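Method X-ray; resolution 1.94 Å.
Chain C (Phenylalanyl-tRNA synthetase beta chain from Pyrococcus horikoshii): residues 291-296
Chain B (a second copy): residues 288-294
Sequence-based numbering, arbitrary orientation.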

# COMPACT_ATOMS: atom_id res chain seq x y z
N ARG C 291 13.12 -9.88 26.77
CA ARG C 291 12.08 -9.99 27.79
C ARG C 291 12.25 -8.99 28.93
O ARG C 291 11.29 -8.34 29.33
CB ARG C 291 12.03 -11.41 28.36
CG ARG C 291 11.34 -12.42 27.45
CD ARG C 291 11.32 -13.86 28.03
NE ARG C 291 12.55 -14.60 27.75
CZ ARG C 291 12.79 -15.26 26.63
NH1 ARG C 291 11.90 -15.29 25.66
NH2 ARG C 291 13.94 -15.90 26.46
N LYS C 292 13.46 -8.86 29.46
CA LYS C 292 13.68 -8.03 30.65
C LYS C 292 13.45 -6.57 30.33
O LYS C 292 12.69 -5.88 31.05
CB LYS C 292 15.10 -8.23 31.21
CG LYS C 292 15.37 -7.55 32.61
CD LYS C 292 14.52 -8.21 33.76
CE LYS C 292 15.09 -9.56 34.22
NZ LYS C 292 14.04 -10.41 34.92
N LEU C 293 14.09 -6.07 29.27
CA LEU C 293 13.94 -4.67 28.93
C LEU C 293 12.57 -4.30 28.36
O LEU C 293 12.12 -3.16 28.51
CB LEU C 293 15.04 -4.22 27.99
CG LEU C 293 16.52 -4.08 28.40
CD1 LEU C 293 16.79 -2.61 28.72
CD2 LEU C 293 17.04 -5.05 29.50
N SER C 294 11.90 -5.23 27.69
CA SER C 294 10.57 -4.91 27.15
C SER C 294 9.48 -4.89 28.24
O SER C 294 8.52 -4.13 28.15
CB SER C 294 10.17 -5.89 26.05
OG SER C 294 10.02 -7.21 26.58
N GLY C 295 9.65 -5.74 29.26
CA GLY C 295 8.63 -5.97 30.28
C GLY C 295 7.54 -6.87 29.73
O GLY C 295 6.45 -6.96 30.28
N LEU C 296 7.82 -7.51 28.59
CA LEU C 296 6.84 -8.36 27.98
C LEU C 296 7.32 -9.79 28.16
O LEU C 296 8.46 -10.11 27.83
CB LEU C 296 6.67 -8.04 26.50
CG LEU C 296 6.05 -6.70 26.10
CD1 LEU C 296 6.25 -6.54 24.61
CD2 LEU C 296 4.56 -6.64 26.44
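Chain B, residues 288-294: DYIRKLS

How does chain B come to lie on this part of chain C? Chain B contributes a continuous helix through B:Ser294, whereas chain C contributes the last turn of a helix, C:Arg291 to C:Ser294, and the turn that follows. The register runs in opposite senses: the two residues numbered 293 lie level, CA of C:Leu293 being 7.2 Å from CA of B:Leu293, while two residues further along chain C the CA of C:Gly295 lies 6.5 Å from CA of B:Tyr289, four residues back along chain B. That four-residue step spans about one helical turn, so B:Tyr289 and B:Leu293 can both reach chain C. The footprint is small, 277 Å² with both sides summed.

Where does the contact begin along chain C? The side chain of C:Arg291 takes no part, its CB staying 9.0 Å from CD2 of B:Tyr289, the nearest approach it makes, but the carbonyl O of C:Arg291 accepts a backbone hydrogen bond from N of C:Gly295 at 3.1 Å, closing the last helical turn. The first touch is at C:Lys292. Its CD packs 3.9 Å from CD of B:Lys292, an approach of aliphatic carbons that leaves the two charged ends, C:Lys292 NZ and B:Lys292 NZ, 5.8 Å apart. The carbonyl of C:Lys292 also lies against chain B, its O being 3.9 Å from CD2 of B:Leu293 and 3.5 Å from CE2 of B:Tyr289, at the edge of that ring.

What do C:Leu293 and C:Ser294 meet? CA-to-CB of C:Leu293 points away from chain B and that of B:Leu293 toward chain C, yet the side chains still touch, CD1 of C:Leu293 lying 3.8 Å from CD1 of B:Leu293 in an apolar contact. The backbone of C:Leu293 reaches B:Tyr289, whose OH lies 3.2 Å from the carbonyl O at the ring edge; the pair can form a hydrogen bond, although the hydroxyl proton has another acceptor within reach. A water bridges the chains here: it donates to O of C:Ser294 at 2.8 Å and is hydrogen-bonded to OH of B:Tyr289 at 3.2 Å. The side chain of C:Ser294 stays on its own chain, with OG accepting from N of C:Leu296 at 3.0 Å and so bracing the turn.

Why does the tyrosine ring fit so closely at the end of the helix? With phi at 77°, C:Gly295 is the first residue to leave helical geometry, and positive phi by itself favours glycine. Here the neighbouring chain adds a second constraint. N of C:Gly295 lies 3.6 Å from CE2 of B:Tyr289, and a CB in ideal position on C:Gly295 would point toward chain B and come within a tight 3.1 Å of that same CE2. B:Tyr289, with chi1 at t, extends its ring into the space that the bare backbone leaves. Beyond it the chain departs: CA-to-CB of C:Leu296 points away, and its side chain makes no contact.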

# COMPACT_ATOMS: atom_id res chain seq x y z
N ASP B 288 9.17 -4.97 39.91
CA ASP B 288 10.58 -5.28 39.63
C ASP B 288 11.11 -4.60 38.36
O ASP B 288 12.30 -4.26 38.29
CB ASP B 288 10.79 -6.76 39.45
CG ASP B 288 10.68 -7.51 40.75
OD1 ASP B 288 10.62 -6.92 41.86
OD2 ASP B 288 10.63 -8.74 40.70
N TYR B 289 10.25 -4.49 37.36
CA TYR B 289 10.60 -3.80 36.09
C TYR B 289 11.04 -2.33 36.33
O TYR B 289 12.07 -1.90 35.83
CB TYR B 289 9.42 -3.84 35.11
CG TYR B 289 9.71 -3.10 33.81
CD1 TYR B 289 9.37 -1.74 33.66
CD2 TYR B 289 10.34 -3.74 32.75
CE1 TYR B 289 9.65 -1.06 32.48
CE2 TYR B 289 10.61 -3.06 31.54
CZ TYR B 289 10.24 -1.73 31.42
OH TYR B 289 10.52 -1.05 30.25
N ILE B 290 10.27 -1.61 37.13
CA ILE B 290 10.56 -0.24 37.50
C ILE B 290 11.95 -0.12 38.18
O ILE B 290 12.77 0.73 37.80
CB ILE B 290 9.39 0.39 38.37
CG1 ILE B 290 8.01 0.36 37.64
CG2 ILE B 290 9.77 1.81 38.83
CD1 ILE B 290 7.91 1.15 36.25
N ARG B 291 12.21 -0.98 39.17
CA ARG B 291 13.53 -1.05 39.82
C ARG B 291 14.65 -1.39 38.83
O ARG B 291 15.65 -0.69 38.79
CB ARG B 291 13.54 -2.08 40.97
CG ARG B 291 12.86 -1.59 42.29
CD ARG B 291 12.85 -2.64 43.44
NE ARG B 291 11.82 -3.65 43.18
CZ ARG B 291 10.54 -3.53 43.51
NH1 ARG B 291 10.10 -2.45 44.15
NH2 ARG B 291 9.69 -4.50 43.17
N LYS B 292 14.46 -2.44 38.03
CA LYS B 292 15.49 -2.93 37.10
C LYS B 292 15.96 -1.79 36.18
O LYS B 292 17.15 -1.48 36.11
CB LYS B 292 14.93 -4.09 36.24
CG LYS B 292 15.95 -4.86 35.36
CD LYS B 292 16.62 -6.01 36.18
CE LYS B 292 17.86 -6.57 35.51
NZ LYS B 292 18.66 -7.27 36.56
N LEU B 293 15.01 -1.19 35.48
CA LEU B 293 15.29 -0.21 34.42
C LEU B 293 15.65 1.16 34.97
O LEU B 293 16.47 1.87 34.37
CB LEU B 293 14.07 -0.11 33.49
CG LEU B 293 13.87 -1.06 32.31
CD1 LEU B 293 14.68 -0.64 31.14
CD2 LEU B 293 14.12 -2.55 32.62
N SER B 294 15.08 1.56 36.11
CA SER B 294 15.44 2.86 36.72
C SER B 294 16.83 2.83 37.34
O SER B 294 17.51 3.86 37.39
CB SER B 294 14.44 3.29 37.80
OG SER B 294 14.49 2.43 38.95
O HOH W 1 8.73 -1.36 27.56